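Local coordinates for protein beta sliding clamp (Caulobacter crescentus, PDB 5WCE) that probably forms a ring-shaped homodimer around DNA that tethers DNA polymerases and other proteins to it, making synthesis processive, at residues 58-63 against 243-248; 133-138 against 228-233. All blocks are in the same frame, centred on the assembly; numbering follows the deposited sequence. Where two conformers were deposited one is given.

Both contacts belong to one antiparallel sheet of eight strands, in which half the strands come from the N-terminal and half from the central domain. Contact 1 is the seam in the middle, where strand 58-65 of the first domain meets strand 243-248 of the second. Contact 2 lies at the central-domain end, where edge strand 136-139 pairs with strand 226-231; strand 235-240 runs between the two contacts. Their centres are about 14 Å apart and their nearest atoms about 7 Å. Along the chain both segments of contact 2 fall between those of contact 1. The central domain thus starts at the sheet edge and returns to the seam, giving the subunit one sheet across two domains.

Contact 1 (58-63 against 243-248); sequences MEIIDE and AALTSK
Met58 packs its CB against the CB of Ser247 at 3.8 Å, at one end of an antiparallel strand pairing that continues a single sheet from the N-terminal to the central domain. Its CG sits between the backbone N and the carbonyl carbon (chi1 75°), and the rest of the chain heads away from strand 243-248 to meet Lys211 and Thr212. On the same face Leu245 brings its CD2 methyl to 4.0 Å from Met58 CB, and Ile60 CG1 lies 4.4 Å from Leu245 CG. Helices 14-25 and 210-220 cover this face, Val24 and Glu215 touching Ile60 and Ala216 touching Leu245. Between the strands, Glu59 with Thr246 and Ile61 with Ala244 are hydrogen-bonded pairs; Ile61 N to Ala244 O, at 2.9 Å, is nearly straight at 168°. Toward the other end of the pairing, Asp62 brings its CG within 3.8 Å of Ala243 CB, while OD2 is hydrogen-bonded to His23 ND1 and OD1 takes a weak hydrogen bond from Glu63 N. An alanine here would probably leave His23 ND1 and Glu63 N without their carboxylate partner and open a gap beside Ala243 CB. On the face of Glu59 and Thr246, one water stitches the strands together: it accepts from Thr246 OG1 at 2.7 Å and donates to both Glu59 OE2 and Glu59 O.

Contact 2 (133-138 against 228-233); sequences SSRIAV and DLQVSP
Gln230 and Ser133 grip each other where the chain enters an edge strand, 136-139, of the antiparallel sheet that the central domain shares with the N-terminal domain. With Gln230 CG anti to the carbonyl carbon (chi1 -62°), the side chain runs on extended past Ser133 O and Arg135 CG, and its NE2 donates to Ser133 O at 2.9 Å, almost in line with the carbonyl (C=O...N 164°). The same amide lies over one face of the Arg135 guanidinium, the two planes 34° apart, with Gln230 OE1 4.2 Å above the guanidinium plane, over its centre. That oxygen takes its hydrogen bond from Arg237 NH1, which would help fix the rotation of the amide.

Ser133 meets strand 228-231 through its hydroxyl as well. OG accepts from Val231 N at 3.0 Å and donates to Ser134 O at 3.0 Å, so it bridges the strand and the loop's own backbone. Ser133 N returns a bond to Val231 O at 2.9 Å, its donor well above the carbonyl plane.

Asp228 fills the other end, its OD1 against CA and CB of Ala137 and its OD2 3.4 Å from Arg135 CD. Arg135 NE is 4.3 Å from that OD2, too far for a salt bridge, and pairs instead with Glu239 on the next strand. Two backbone hydrogen bonds, Ile136 N to Leu229 O and Leu229 N to Ile136 O, join this antiparallel pair. On its buried face, Val138 sets its CG2 methyl 4.2 Å from Leu229 CB.

Contact 1 (58-63 against 243-248)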
loop_
_atom_site.group_PDB
_atom_site.type_symbol
_atom_site.label_atom_id
_atom_site.label_comp_id
_atom_site.label_asym_id
_atom_site.label_seq_id
_atom_site.Cartn_x
_atom_site.Cartn_y
_atom_site.Cartn_z
ATOM N N MET A 58 24.745 -0.042 -10.537
ATOM C CA MET A 58 24.530 -1.404 -10.932
ATOM C C MET A 58 23.831 -1.506 -12.281
ATOM O O MET A 58 23.195 -0.528 -12.739
ATOM C CB MET A 58 23.738 -2.132 -9.893
ATOM C CG MET A 58 22.251 -1.775 -9.871
ATOM S SD MET A 58 21.381 -2.321 -8.380
ATOM C CE MET A 58 22.028 -0.988 -7.386
ATOM N N GLU A 59 24.015 -2.672 -12.892
ATOM C CA GLU A 59 23.460 -2.953 -14.215
ATOM C C GLU A 59 22.750 -4.274 -14.141
ATOM O O GLU A 59 23.334 -5.263 -13.646
ATOM C CB GLU A 59 24.572 -3.041 -15.256
ATOM C CG GLU A 59 24.104 -3.403 -16.670
ATOM C CD GLU A 59 25.276 -3.793 -17.537
ATOM O OE1 GLU A 59 25.653 -2.974 -18.347
ATOM O OE2 GLU A 59 25.856 -4.875 -17.300
ATOM N N ILE A 60 21.533 -4.337 -14.656
ATOM C CA ILE A 60 20.864 -5.615 -14.814
ATOM C C ILE A 60 20.800 -5.901 -16.301
ATOM O O ILE A 60 20.436 -4.978 -17.076
ATOM C CB ILE A 60 19.437 -5.625 -14.242
ATOM C CG1 ILE A 60 19.400 -5.145 -12.776
ATOM C CG2 ILE A 60 18.861 -7.003 -14.348
ATOM C CD1 ILE A 60 18.006 -5.102 -12.130
ATOM N N ILE A 61 21.134 -7.133 -16.672
ATOM C CA ILE A 61 21.037 -7.608 -18.077
ATOM C C ILE A 61 20.135 -8.826 -18.098
ATOM O O ILE A 61 20.040 -9.584 -17.087
ATOM C CB ILE A 61 22.429 -7.905 -18.699
ATOM C CG1 ILE A 61 23.338 -6.659 -18.628
ATOM C CG2 ILE A 61 22.351 -8.303 -20.175
ATOM C CD1 ILE A 61 24.686 -6.810 -19.314
ATOM N N ASP A 62 19.450 -9.046 -19.225
ATOM C CA ASP A 62 18.655 -10.228 -19.400
ATOM C C ASP A 62 18.531 -10.513 -20.876
ATOM O O ASP A 62 18.954 -9.688 -21.724
ATOM C CB ASP A 62 17.307 -10.087 -18.679
ATOM C CG ASP A 62 16.580 -11.450 -18.412
ATOM O OD1 ASP A 62 17.105 -12.551 -18.642
ATOM O OD2 ASP A 62 15.408 -11.405 -18.021
ATOM N N GLU A 63 18.119 -11.721 -21.207
ATOM C CA GLU A 63 18.011 -12.112 -22.607
ATOM C C GLU A 63 16.746 -12.914 -22.805
ATOM O O GLU A 63 16.303 -13.616 -21.909
ATOM C CB GLU A 63 19.247 -12.861 -23.106
ATOM C CG GLU A 63 19.536 -14.154 -22.398
ATOM C CD GLU A 63 20.611 -15.022 -23.060
ATOM O OE1 GLU A 63 21.456 -14.524 -23.855
ATOM O OE2 GLU A 63 20.549 -16.248 -22.823
ATOM N N ALA A 243 19.544 -13.863 -16.681
ATOM C CA ALA A 243 19.668 -12.566 -16.105
ATOM C C ALA A 243 20.992 -12.458 -15.315
ATOM O O ALA A 243 21.526 -13.490 -14.806
ATOM C CB ALA A 243 18.478 -12.287 -15.237
ATOM N N ALA A 244 21.547 -11.243 -15.226
ATOM C CA ALA A 244 22.790 -10.998 -14.408
ATOM C C ALA A 244 22.755 -9.600 -13.821
ATOM O O ALA A 244 22.190 -8.650 -14.417
ATOM C CB ALA A 244 24.026 -11.191 -15.253
ATOM N N LEU A 245 23.280 -9.428 -12.626
ATOM C CA LEU A 245 23.327 -8.128 -11.985
ATOM C C LEU A 245 24.791 -7.862 -11.665
ATOM O O LEU A 245 25.414 -8.657 -10.949
ATOM C CB LEU A 245 22.467 -8.180 -10.732
ATOM C CG LEU A 245 22.215 -6.951 -9.879
ATOM C CD1 LEU A 245 21.689 -7.411 -8.501
ATOM C CD2 LEU A 245 23.403 -6.111 -9.605
ATOM N N THR A 246 25.364 -6.818 -12.249
ATOM C CA THR A 246 26.752 -6.430 -11.969
ATOM C C THR A 246 26.703 -5.104 -11.217
ATOM O O THR A 246 25.982 -4.175 -11.633
ATOM C CB THR A 246 27.563 -6.292 -13.265
ATOM O OG1 THR A 246 27.394 -7.451 -14.086
ATOM C CG2 THR A 246 29.003 -6.065 -12.957
ATOM N N SER A 247 27.459 -4.984 -10.121
ATOM C CA SER A 247 27.388 -3.777 -9.271
ATOM C C SER A 247 28.738 -3.332 -8.778
ATOM O O SER A 247 29.628 -4.172 -8.451
ATOM C CB SER A 247 26.456 -4.031 -8.053
ATOM O OG SER A 247 26.444 -2.931 -7.136
ATOM N N LYS A 248 28.905 -2.008 -8.671
ATOM C CA LYS A 248 29.987 -1.455 -7.834
ATOM C C LYS A 248 29.778 -1.894 -6.375
ATOM O O LYS A 248 28.669 -2.261 -5.968
ATOM C CB LYS A 248 29.997 0.063 -7.851
ATOM C CG LYS A 248 30.321 0.663 -9.214
ATOM C CD LYS A 248 30.098 2.159 -9.185
ATOM C CE LYS A 248 30.325 2.716 -10.583
ATOM N NZ LYS A 248 30.072 4.175 -10.622
HETATM O O HOH W 1 25.240 -6.799 -15.582
#

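Contact 2 (133-138 against 228-233)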
loop_
_atom_site.group_PDB
_atom_site.type_symbol
_atom_site.label_atom_id
_atom_site.label_comp_id
_atom_site.label_asym_id
_atom_site.label_seq_id
_atom_site.Cartn_x
_atom_site.Cartn_y
_atom_site.Cartn_z
ATOM N N SER A 133 36.525 -12.371 -10.142
ATOM C CA SER A 133 36.859 -13.785 -9.951
ATOM C C SER A 133 36.104 -14.664 -10.977
ATOM O O SER A 133 35.118 -14.230 -11.616
ATOM C CB SER A 133 36.466 -14.245 -8.566
ATOM O OG SER A 133 35.047 -14.227 -8.343
ATOM N N SER A 134 36.558 -15.909 -11.084
ATOM C CA SER A 134 35.746 -16.966 -11.697
ATOM C C SER A 134 34.426 -17.130 -10.942
ATOM O O SER A 134 34.306 -16.785 -9.761
ATOM C CB SER A 134 36.514 -18.314 -11.747
ATOM O OG SER A 134 36.919 -18.736 -10.457
ATOM N N ARG A 135 33.438 -17.650 -11.653
ATOM C CA ARG A 135 32.121 -17.945 -11.115
ATOM C C ARG A 135 32.215 -18.922 -9.942
ATOM O O ARG A 135 32.887 -19.933 -10.016
ATOM C CB ARG A 135 31.208 -18.512 -12.199
ATOM C CG ARG A 135 30.774 -17.445 -13.190
ATOM C CD ARG A 135 30.100 -18.071 -14.397
ATOM N NE ARG A 135 29.737 -17.022 -15.330
ATOM C CZ ARG A 135 30.604 -16.387 -16.130
ATOM N NH1 ARG A 135 31.912 -16.714 -16.158
ATOM N NH2 ARG A 135 30.156 -15.425 -16.922
ATOM N N ILE A 136 31.521 -18.564 -8.872
ATOM C CA ILE A 136 31.382 -19.366 -7.672
ATOM C C ILE A 136 29.895 -19.715 -7.546
ATOM O O ILE A 136 29.076 -18.842 -7.322
ATOM C CB ILE A 136 31.817 -18.549 -6.458
ATOM C CG1 ILE A 136 33.292 -18.159 -6.577
ATOM C CG2 ILE A 136 31.540 -19.314 -5.188
ATOM C CD1 ILE A 136 33.719 -17.013 -5.693
ATOM N N ALA A 137 29.543 -20.992 -7.664
ATOM C CA ALA A 137 28.148 -21.439 -7.524
ATOM C C ALA A 137 27.762 -21.456 -6.054
ATOM O O ALA A 137 28.470 -22.036 -5.229
ATOM C CB ALA A 137 27.942 -22.808 -8.128
ATOM N N VAL A 138 26.689 -20.725 -5.743
ATOM C CA VAL A 138 26.139 -20.629 -4.414
ATOM C C VAL A 138 24.731 -21.143 -4.431
ATOM O O VAL A 138 23.894 -20.680 -5.210
ATOM C CB VAL A 138 26.163 -19.180 -3.847
ATOM C CG1 VAL A 138 25.752 -19.181 -2.389
ATOM C CG2 VAL A 138 27.553 -18.569 -4.036
ATOM N N ASP A 228 25.343 -17.950 -9.541
ATOM C CA ASP A 228 26.755 -17.706 -9.692
ATOM C C ASP A 228 27.187 -16.308 -9.142
ATOM O O ASP A 228 26.575 -15.269 -9.465
ATOM C CB ASP A 228 27.173 -17.914 -11.158
ATOM C CG ASP A 228 27.342 -19.391 -11.516
ATOM O OD1 ASP A 228 27.177 -20.272 -10.646
ATOM O OD2 ASP A 228 27.706 -19.701 -12.636
ATOM N N LEU A 229 28.241 -16.299 -8.312
ATOM C CA LEU A 229 28.753 -15.101 -7.715
ATOM C C LEU A 229 30.179 -14.878 -8.212
ATOM O O LEU A 229 31.022 -15.819 -8.296
ATOM C CB LEU A 229 28.713 -15.212 -6.185
ATOM C CG LEU A 229 29.283 -14.070 -5.361
ATOM C CD1 LEU A 229 28.452 -12.808 -5.502
ATOM C CD2 LEU A 229 29.277 -14.482 -3.900
ATOM N N GLN A 230 30.470 -13.628 -8.560
ATOM C CA GLN A 230 31.812 -13.204 -8.855
ATOM C C GLN A 230 32.116 -11.974 -8.049
ATOM O O GLN A 230 31.239 -11.130 -7.808
ATOM C CB GLN A 230 32.023 -12.946 -10.348
ATOM C CG GLN A 230 31.826 -14.163 -11.213
ATOM C CD GLN A 230 31.728 -13.801 -12.683
ATOM O OE1 GLN A 230 30.679 -13.367 -13.159
ATOM N NE2 GLN A 230 32.813 -13.976 -13.391
ATOM N N VAL A 231 33.377 -11.885 -7.630
ATOM C CA VAL A 231 33.786 -10.809 -6.762
ATOM C C VAL A 231 35.166 -10.298 -7.154
ATOM O O VAL A 231 36.018 -11.054 -7.580
ATOM C CB VAL A 231 33.837 -11.283 -5.303
ATOM C CG1 VAL A 231 34.248 -10.144 -4.388
ATOM C CG2 VAL A 231 32.498 -11.836 -4.867
ATOM N N SER A 232 35.348 -8.992 -7.047
ATOM C CA SER A 232 36.657 -8.345 -7.001
ATOM C C SER A 232 36.551 -7.263 -5.921
ATOM O O SER A 232 35.433 -6.997 -5.426
ATOM C CB SER A 232 36.947 -7.662 -8.325
ATOM O OG SER A 232 36.131 -6.508 -8.479
ATOM N N PRO A 233 37.657 -6.588 -5.599
ATOM C CA PRO A 233 37.516 -5.470 -4.618
ATOM C C PRO A 233 36.706 -4.260 -5.159
ATOM O O PRO A 233 36.334 -3.418 -4.384
ATOM C CB PRO A 233 38.981 -5.068 -4.331
ATOM C CG PRO A 233 39.820 -6.238 -4.798
ATOM C CD PRO A 233 39.076 -6.816 -5.965
#